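Side-chain contacts in cell division control protein Cdc48 (PDB 5E7P), which probably binds and hydrolyses ATP as a Cdc48-type member of the AAA family, with two nucleotide sites in one chain: residues A128-A133 and V197-G202; W503-P508 and D622-G627; R573-A578 and L611-G616. All blocks are in the same frame, centred on the assembly; numbering follows the deposited sequence.

How the interactions relate
Read from the N terminus, interaction 1 closes first: residues 197-202 return to 128-133 after 63 intervening residues, packing the helix on the outermost strand of a four-stranded mixed sheet. The chain has left this contact entirely before interaction 2 opens at 503-508, and the two lie on opposite sides of the chain's centre, about 42 Å apart between centres. Interaction 2 closes a long loop by seating helix 491-506 against strand 623-629. Nested within that loop, interaction 3 ties helix 563-576 to helix 602-617. Interactions 2 and 3 touch, with Asp-622 CG 3.5 Å from Ala-578 CB, and employ opposite faces of the second AAA module's parallel sheet.

Interaction 1: residues A128-A133 and V197-G202; sequences ATLRMA and VSWGTG
Leu-130 is the hub of the apolar contacts, reaching both Val-197 and Trp-199 from helix 127-133. Its CB lies 3.7 Å from Val-197 CG1, while its CD1 is 3.5 Å from Val-197 O, so the leucine runs alongside the strand backbone before arriving at the indole. With CG anti to its own carbonyl carbon (chi1 -76°), the fork is carried past Val-197 O toward the indole. Val-197 uses its two branches separately: CG1 meets Leu-130, and CG2 lies 4.0 Å from Arg-131 CA, packing beside the helix backbone.

The aromatic component is a CH-pi contact. Leu-130 CD1 stands 4.0 Å from the centroid of the five-membered ring of Trp-199, and the 20° deviation from the ring normal shows that it approaches over a face, offset toward the rim. Its nearest ring atom is CE2. The sister methyl CD2, 4.0 Å from Trp-199 CZ2, hangs just beyond the CZ2 rim of the benzo ring. The two side chains cross at about a right angle.

No hydrogen bond joins the segments; the polar ends are held from nearby. Trp-199 NE1 bonds to Ile-125 O, just ahead of the helix, which helps hold the rotation of the indole that faces the leucine. Arg-131 contributes its CB to Val-197 but sends its guanidinium elsewhere, where NH1 bonds to Ser-195 O. The Arg-131 side chain lies about 7 Å from a bound ADP.

The helix and strand axes approach to 7.2 Å at 128°, placing the helix against an edge strand of the mixed sheet, in a region that probably corresponds to the second lobe of the Cdc48 N domain. Apolar packing supplies the buried join, while hydrogen bonds to Ile-125 and Ser-195 help to orient Trp-199 and Arg-131 respectively.

Interaction 2: residues W503-P508 and D622-G627; sequences WPLQHP and DVVVLG
The flat peptide group between Asp-622 and Val-623 carries a methyl of Leu-505 over one face. Leu-505 CD2 lies 3.5 Å from Asp-622 O and equally near Asp-622 C, almost straight above the carbonyl carbon; Val-623 N is farther, at 3.9 Å. The methyl therefore rests on the peptide plane instead of approaching its edge.

The other branch of Leu-505 makes the apolar pair. Its CD1 is 3.6 Å from Val-624 CG2, and Leu-505 CG is scarcely farther from the same methyl, so CG2 sits against the fork of the leucine. CG2 is anti to Val-624's own carbonyl carbon, with CG1 anti to the backbone N (chi1 -176°), and this setting presents CG2 to the helix.

Val-624 also packs on Val-501, one helical turn before Leu-505, and Leu-505 also touches Leu-545 of a loop. The strand backbone is engaged with Ser-580 and Val-582 of the neighbouring parallel strand. This is helix-on-sheet packing in the alpha/beta core of the second AAA module. With no hydrogen bond between the segments, their direct contact rests on apolar packing of Leu-505 against Val-624 and the Asp-622 peptide, and neighbouring apolar pairs such as Pro-504 with Pro-519 and Leu-626 with Leu-497 extend it.

Interaction 3: residues R573-A578 and L611-G616; sequences RARDSA and LTELDG
Glu-613 OE2 takes two weak polar contacts at the surface between the helices. Arg-575 NH2 donates to it over 3.3 Å, with an N-H...O angle of 159°: long but fairly straight, and part of a salt bridge. A bound water also donates to OE2, at a weak 3.4 Å. The same water accepts from Arg-575 NE at 2.7 Å and donates to Glu-613 O at 3.3 Å.

Both OE2 and the water lie near the guanidinium plane, at the edge bearing NE and NH2. One arginine edge thus meets the glutamate twice, directly through NH2 and through water from NE. The carboxylate does not match that edge as a coplanar two-oxygen pair; its plane is turned 63° from the guanidinium. A bend at chi2 (-56°) folds the Glu-613 chain, bringing OE2 and the residue's own carbonyl O within reach of one water. Arg-575 is likewise bent, at chi3, and its chain crosses the glutamate at about a right angle.

Beyond the charged ends, Glu-613 packs on Val-567, Arg-568 and Phe-571, tying the helices together earlier along helix 563-576. At the C-terminal end of that helix, Ser-577 OG donates to Arg-573 O at 2.6 Å and also bonds Gly-388 N. Arg-573 NE forms a salt bridge with Glu-386, so this helix end meets strand 385-388 in the first AAA module.

The nearest CA atoms of the two segments, Arg-575 and Gly-616, are 9.4 Å apart; at that spacing the segments are bridged by two long side chains and a water. Opposite charges probably strengthen the link, but its weak direct bond and partly exposed setting imply a modest, hydrated clasp between neighbouring helices of the second AAA module.

Interaction 1: residues A128-A133 and V197-G202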
loop_
_atom_site.group_PDB
_atom_site.type_symbol
_atom_site.label_atom_id
_atom_site.label_comp_id
_atom_site.label_asym_id
_atom_site.label_seq_id
_atom_site.Cartn_x
_atom_site.Cartn_y
_atom_site.Cartn_z
ATOM N N ALA A 128 -0.613 -9.487 18.543
ATOM C CA ALA A 128 0.411 -9.089 17.583
ATOM C C ALA A 128 0.777 -10.254 16.665
ATOM O O ALA A 128 1.022 -10.068 15.471
ATOM C CB ALA A 128 1.647 -8.571 18.308
ATOM N N THR A 129 0.815 -11.454 17.233
ATOM C CA THR A 129 1.093 -12.661 16.467
ATOM C C THR A 129 -0.049 -12.948 15.497
ATOM O O THR A 129 0.186 -13.323 14.348
ATOM C CB THR A 129 1.302 -13.872 17.396
ATOM O OG1 THR A 129 2.435 -13.635 18.240
ATOM C CG2 THR A 129 1.535 -15.137 16.589
ATOM N N LEU A 130 -1.281 -12.768 15.971
ATOM C CA LEU A 130 -2.467 -12.939 15.137
ATOM C C LEU A 130 -2.425 -12.032 13.914
ATOM O O LEU A 130 -2.696 -12.468 12.794
ATOM C CB LEU A 130 -3.742 -12.649 15.935
ATOM C CG LEU A 130 -4.236 -13.700 16.932
ATOM C CD1 LEU A 130 -5.470 -13.199 17.667
ATOM C CD2 LEU A 130 -4.524 -15.019 16.229
ATOM N N ARG A 131 -2.087 -10.766 14.137
ATOM C CA ARG A 131 -2.036 -9.784 13.063
ATOM C C ARG A 131 -0.934 -10.118 12.064
ATOM O O ARG A 131 -1.117 -9.985 10.855
ATOM C CB ARG A 131 -1.831 -8.384 13.637
ATOM C CG ARG A 131 -1.734 -7.289 12.597
ATOM C CD ARG A 131 -1.640 -5.933 13.271
ATOM N NE ARG A 131 -0.573 -5.888 14.268
ATOM C CZ ARG A 131 -0.532 -5.026 15.279
ATOM N NH1 ARG A 131 -1.507 -4.138 15.436
ATOM N NH2 ARG A 131 0.475 -5.054 16.140
ATOM N N MET A 132 0.207 -10.560 12.578
ATOM C CA MET A 132 1.321 -10.967 11.732
ATOM C C MET A 132 0.947 -12.155 10.844
ATOM O O MET A 132 1.265 -12.182 9.654
ATOM C CB MET A 132 2.531 -11.330 12.593
ATOM C CG MET A 132 3.746 -11.786 11.801
ATOM S SD MET A 132 5.067 -12.391 12.868
ATOM C CE MET A 132 5.318 -10.972 13.932
ATOM N N ALA A 133 0.267 -13.132 11.433
ATOM C CA ALA A 133 -0.085 -14.359 10.729
ATOM C C ALA A 133 -1.187 -14.147 9.692
ATOM O O ALA A 133 -1.268 -14.878 8.706
ATOM C CB ALA A 133 -0.493 -15.438 11.727
ATOM N N VAL A 197 -6.044 -7.310 15.916
ATOM C CA VAL A 197 -6.702 -8.609 15.855
ATOM C C VAL A 197 -6.699 -9.255 17.232
ATOM O O VAL A 197 -5.662 -9.717 17.703
ATOM C CB VAL A 197 -6.012 -9.545 14.847
ATOM C CG1 VAL A 197 -6.782 -10.851 14.725
ATOM C CG2 VAL A 197 -5.894 -8.866 13.493
ATOM N N SER A 198 -7.863 -9.284 17.874
ATOM C CA SER A 198 -7.962 -9.734 19.260
ATOM C C SER A 198 -8.946 -10.886 19.441
ATOM O O SER A 198 -9.822 -11.109 18.605
ATOM C CB SER A 198 -8.353 -8.565 20.167
ATOM O OG SER A 198 -9.507 -7.907 19.675
ATOM N N TRP A 199 -8.795 -11.609 20.547
ATOM C CA TRP A 199 -9.628 -12.770 20.829
ATOM C C TRP A 199 -11.039 -12.376 21.242
ATOM O O TRP A 199 -11.280 -11.247 21.669
ATOM C CB TRP A 199 -8.991 -13.644 21.913
ATOM C CG TRP A 199 -7.751 -14.342 21.456
ATOM C CD1 TRP A 199 -6.467 -14.060 21.820
ATOM C CD2 TRP A 199 -7.676 -15.433 20.531
ATOM N NE1 TRP A 199 -5.596 -14.914 21.185
ATOM C CE2 TRP A 199 -6.315 -15.765 20.386
ATOM C CE3 TRP A 199 -8.629 -16.160 19.813
ATOM C CZ2 TRP A 199 -5.883 -16.795 19.553
ATOM C CZ3 TRP A 199 -8.198 -17.182 18.987
ATOM C CH2 TRP A 199 -6.838 -17.491 18.865
ATOM N N GLY A 200 -11.966 -13.320 21.107
ATOM C CA GLY A 200 -13.347 -13.102 21.494
ATOM C C GLY A 200 -13.490 -13.020 22.998
ATOM O O GLY A 200 -13.201 -13.982 23.710
ATOM N N THR A 201 -13.930 -11.863 23.482
ATOM C CA THR A 201 -14.092 -11.636 24.912
ATOM C C THR A 201 -15.567 -11.480 25.268
ATOM O O THR A 201 -16.118 -10.383 25.174
ATOM C CB THR A 201 -13.347 -10.365 25.367
ATOM O OG1 THR A 201 -14.116 -9.206 25.022
ATOM C CG2 THR A 201 -11.982 -10.276 24.704
ATOM N N GLY A 202 -16.206 -12.572 25.678
ATOM C CA GLY A 202 -15.551 -13.861 25.797
ATOM C C GLY A 202 -16.451 -14.893 26.447
ATOM O O GLY A 202 -17.354 -14.547 27.209
#

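Interaction 2: residues W503-P508 and D622-G627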
loop_
_atom_site.group_PDB
_atom_site.type_symbol
_atom_site.label_atom_id
_atom_site.label_comp_id
_atom_site.label_asym_id
_atom_site.label_seq_id
_atom_site.Cartn_x
_atom_site.Cartn_y
_atom_site.Cartn_z
ATOM N N TRP A 503 15.872 8.963 -14.043
ATOM C CA TRP A 503 17.300 9.120 -14.321
ATOM C C TRP A 503 18.045 10.058 -13.355
ATOM O O TRP A 503 19.084 9.674 -12.821
ATOM C CB TRP A 503 17.537 9.541 -15.777
ATOM C CG TRP A 503 17.440 8.422 -16.760
ATOM C CD1 TRP A 503 17.095 7.127 -16.501
ATOM C CD2 TRP A 503 17.701 8.494 -18.167
ATOM N NE1 TRP A 503 17.121 6.389 -17.661
ATOM C CE2 TRP A 503 17.493 7.206 -18.698
ATOM C CE3 TRP A 503 18.087 9.527 -19.029
ATOM C CZ2 TRP A 503 17.657 6.921 -20.051
ATOM C CZ3 TRP A 503 18.253 9.243 -20.370
ATOM C CH2 TRP A 503 18.035 7.951 -20.870
ATOM N N PRO A 504 17.529 11.285 -13.127
ATOM C CA PRO A 504 18.272 12.151 -12.201
ATOM C C PRO A 504 18.302 11.644 -10.757
ATOM O O PRO A 504 19.328 11.795 -10.091
ATOM C CB PRO A 504 17.520 13.487 -12.287
ATOM C CG PRO A 504 16.180 13.145 -12.824
ATOM C CD PRO A 504 16.402 12.002 -13.751
ATOM N N LEU A 505 17.208 11.057 -10.285
ATOM C CA LEU A 505 17.148 10.553 -8.914
ATOM C C LEU A 505 18.000 9.299 -8.723
ATOM O O LEU A 505 18.618 9.110 -7.675
ATOM C CB LEU A 505 15.703 10.272 -8.505
ATOM C CG LEU A 505 14.797 11.499 -8.419
ATOM C CD1 LEU A 505 13.337 11.092 -8.370
ATOM C CD2 LEU A 505 15.155 12.345 -7.210
ATOM N N GLN A 506 18.032 8.447 -9.741
ATOM C CA GLN A 506 18.790 7.202 -9.673
ATOM C C GLN A 506 20.285 7.402 -9.930
ATOM O O GLN A 506 21.085 6.499 -9.685
ATOM C CB GLN A 506 18.221 6.177 -10.658
ATOM C CG GLN A 506 16.872 5.611 -10.255
ATOM C CD GLN A 506 16.237 4.786 -11.358
ATOM O OE1 GLN A 506 16.697 4.794 -12.500
ATOM N NE2 GLN A 506 15.172 4.069 -11.020
ATOM N N HIS A 507 20.656 8.576 -10.434
ATOM C CA HIS A 507 22.059 8.878 -10.722
ATOM C C HIS A 507 22.407 10.319 -10.349
ATOM O O HIS A 507 22.620 11.155 -11.226
ATOM C CB HIS A 507 22.365 8.644 -12.204
ATOM C CG HIS A 507 21.747 7.400 -12.761
ATOM N ND1 HIS A 507 22.049 6.141 -12.286
ATOM C CD2 HIS A 507 20.842 7.222 -13.752
ATOM C CE1 HIS A 507 21.354 5.241 -12.961
ATOM N NE2 HIS A 507 20.615 5.871 -13.856
ATOM N N PRO A 508 22.479 10.610 -9.043
ATOM C CA PRO A 508 22.678 11.983 -8.572
ATOM C C PRO A 508 24.058 12.536 -8.916
ATOM O O PRO A 508 24.152 13.674 -9.379
ATOM C CB PRO A 508 22.539 11.856 -7.050
ATOM C CG PRO A 508 21.906 10.522 -6.812
ATOM C CD PRO A 508 22.390 9.660 -7.924
ATOM N N ASP A 622 18.009 15.665 -5.333
ATOM C CA ASP A 622 17.382 14.424 -4.899
ATOM C C ASP A 622 15.882 14.582 -4.649
ATOM O O ASP A 622 15.252 13.724 -4.038
ATOM C CB ASP A 622 18.083 13.876 -3.652
ATOM C CG ASP A 622 18.498 14.972 -2.682
ATOM O OD1 ASP A 622 18.037 16.123 -2.839
ATOM O OD2 ASP A 622 19.285 14.678 -1.756
ATOM N N VAL A 623 15.312 15.685 -5.123
ATOM C CA VAL A 623 13.871 15.894 -5.009
ATOM C C VAL A 623 13.280 16.373 -6.329
ATOM O O VAL A 623 13.714 17.382 -6.883
ATOM C CB VAL A 623 13.516 16.913 -3.898
ATOM C CG1 VAL A 623 12.014 17.127 -3.840
ATOM C CG2 VAL A 623 14.042 16.451 -2.546
ATOM N N VAL A 624 12.290 15.643 -6.832
ATOM C CA VAL A 624 11.576 16.048 -8.039
ATOM C C VAL A 624 10.116 16.326 -7.706
ATOM O O VAL A 624 9.492 15.586 -6.944
ATOM C CB VAL A 624 11.638 14.967 -9.133
ATOM C CG1 VAL A 624 10.978 15.462 -10.408
ATOM C CG2 VAL A 624 13.069 14.578 -9.409
ATOM N N VAL A 625 9.576 17.402 -8.269
ATOM C CA VAL A 625 8.169 17.727 -8.087
ATOM C C VAL A 625 7.416 17.603 -9.409
ATOM O O VAL A 625 7.848 18.123 -10.436
ATOM C CB VAL A 625 7.980 19.140 -7.485
ATOM C CG1 VAL A 625 8.787 20.178 -8.268
ATOM C CG2 VAL A 625 6.501 19.509 -7.429
ATOM N N LEU A 626 6.292 16.896 -9.379
ATOM C CA LEU A 626 5.483 16.699 -10.574
ATOM C C LEU A 626 4.020 17.022 -10.298
ATOM O O LEU A 626 3.419 16.483 -9.370
ATOM C CB LEU A 626 5.624 15.260 -11.076
ATOM C CG LEU A 626 4.916 14.865 -12.375
ATOM C CD1 LEU A 626 5.754 13.841 -13.135
ATOM C CD2 LEU A 626 3.515 14.316 -12.106
ATOM N N GLY A 627 3.451 17.899 -11.118
ATOM C CA GLY A 627 2.033 18.197 -11.051
ATOM C C GLY A 627 1.280 17.588 -12.221
ATOM O O GLY A 627 1.793 17.536 -13.343
#

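Interaction 3: residues R573-A578 and L611-G616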
loop_
_atom_site.group_PDB
_atom_site.type_symbol
_atom_site.label_atom_id
_atom_site.label_comp_id
_atom_site.label_asym_id
_atom_site.label_seq_id
_atom_site.Cartn_x
_atom_site.Cartn_y
_atom_site.Cartn_z
ATOM N N ARG A 573 8.662 16.974 4.431
ATOM C CA ARG A 573 8.813 15.526 4.520
ATOM C C ARG A 573 9.585 14.998 3.315
ATOM O O ARG A 573 10.361 14.052 3.427
ATOM C CB ARG A 573 7.457 14.822 4.611
ATOM C CG ARG A 573 7.573 13.352 5.009
ATOM C CD ARG A 573 6.359 12.535 4.585
ATOM N NE ARG A 573 5.105 13.148 5.007
ATOM C CZ ARG A 573 4.216 13.681 4.175
ATOM N NH1 ARG A 573 4.437 13.666 2.868
ATOM N NH2 ARG A 573 3.103 14.222 4.651
ATOM N N ALA A 574 9.365 15.619 2.162
ATOM C CA ALA A 574 10.032 15.206 0.937
ATOM C C ALA A 574 11.518 15.539 0.998
ATOM O O ALA A 574 12.362 14.716 0.641
ATOM C CB ALA A 574 9.380 15.867 -0.271
ATOM N N ARG A 575 11.830 16.745 1.457
ATOM C CA ARG A 575 13.218 17.170 1.609
ATOM C C ARG A 575 13.976 16.260 2.572
ATOM O O ARG A 575 15.124 15.896 2.320
ATOM C CB ARG A 575 13.297 18.626 2.085
ATOM C CG ARG A 575 13.126 19.655 0.977
ATOM C CD ARG A 575 13.393 21.075 1.471
ATOM N NE ARG A 575 12.172 21.755 1.898
ATOM C CZ ARG A 575 11.805 21.922 3.165
ATOM N NH1 ARG A 575 12.569 21.464 4.148
ATOM N NH2 ARG A 575 10.674 22.555 3.451
ATOM N N ASP A 576 13.321 15.887 3.669
ATOM C CA ASP A 576 13.948 15.066 4.702
ATOM C C ASP A 576 14.034 13.589 4.324
ATOM O O ASP A 576 14.752 12.823 4.966
ATOM C CB ASP A 576 13.208 15.220 6.036
ATOM C CG ASP A 576 13.355 16.610 6.633
ATOM O OD1 ASP A 576 14.289 17.340 6.239
ATOM O OD2 ASP A 576 12.540 16.973 7.507
ATOM N N SER A 577 13.306 13.191 3.286
ATOM C CA SER A 577 13.242 11.785 2.895
ATOM C C SER A 577 13.931 11.494 1.562
ATOM O O SER A 577 13.828 10.383 1.045
ATOM C CB SER A 577 11.786 11.318 2.825
ATOM O OG SER A 577 11.105 11.593 4.035
ATOM N N ALA A 578 14.628 12.492 1.020
ATOM C CA ALA A 578 15.305 12.380 -0.274
ATOM C C ALA A 578 16.145 11.108 -0.401
ATOM O O ALA A 578 16.774 10.687 0.569
ATOM C CB ALA A 578 16.168 13.605 -0.514
ATOM N N LEU A 611 4.386 28.239 -4.134
ATOM C CA LEU A 611 5.445 28.873 -4.915
ATOM C C LEU A 611 6.747 28.913 -4.123
ATOM O O LEU A 611 7.824 28.661 -4.666
ATOM C CB LEU A 611 5.037 30.292 -5.318
ATOM C CG LEU A 611 3.829 30.408 -6.250
ATOM C CD1 LEU A 611 3.441 31.862 -6.463
ATOM C CD2 LEU A 611 4.126 29.734 -7.576
ATOM N N THR A 612 6.633 29.227 -2.835
ATOM C CA THR A 612 7.784 29.273 -1.943
ATOM C C THR A 612 8.452 27.909 -1.841
ATOM O O THR A 612 9.676 27.802 -1.918
ATOM C CB THR A 612 7.382 29.746 -0.525
ATOM O OG1 THR A 612 6.769 31.039 -0.604
ATOM C CG2 THR A 612 8.603 29.817 0.386
ATOM N N GLU A 613 7.643 26.867 -1.668
ATOM C CA GLU A 613 8.163 25.509 -1.557
ATOM C C GLU A 613 8.777 25.030 -2.872
ATOM O O GLU A 613 9.814 24.364 -2.874
ATOM C CB GLU A 613 7.068 24.545 -1.096
ATOM C CG GLU A 613 6.542 24.834 0.300
ATOM C CD GLU A 613 7.640 24.839 1.347
ATOM O OE1 GLU A 613 7.943 25.923 1.891
ATOM O OE2 GLU A 613 8.198 23.758 1.631
ATOM N N LEU A 614 8.138 25.371 -3.987
ATOM C CA LEU A 614 8.652 24.993 -5.300
ATOM C C LEU A 614 10.017 25.621 -5.555
ATOM O O LEU A 614 10.877 25.018 -6.199
ATOM C CB LEU A 614 7.675 25.398 -6.406
ATOM C CG LEU A 614 6.375 24.596 -6.494
ATOM C CD1 LEU A 614 5.486 25.161 -7.575
ATOM C CD2 LEU A 614 6.659 23.127 -6.756
ATOM N N ASP A 615 10.211 26.831 -5.041
ATOM C CA ASP A 615 11.469 27.542 -5.230
ATOM C C ASP A 615 12.578 26.980 -4.350
ATOM O O ASP A 615 13.758 27.124 -4.661
ATOM C CB ASP A 615 11.292 29.044 -4.992
ATOM C CG ASP A 615 10.432 29.709 -6.058
ATOM O OD1 ASP A 615 10.155 29.063 -7.092
ATOM O OD2 ASP A 615 10.039 30.880 -5.866
ATOM N N GLY A 616 12.197 26.338 -3.251
ATOM C CA GLY A 616 13.165 25.699 -2.378
ATOM C C GLY A 616 13.590 24.341 -2.907
ATOM O O GLY A 616 14.641 23.818 -2.535
HETATM O O HOH W 1 11.079 23.183 -0.098
#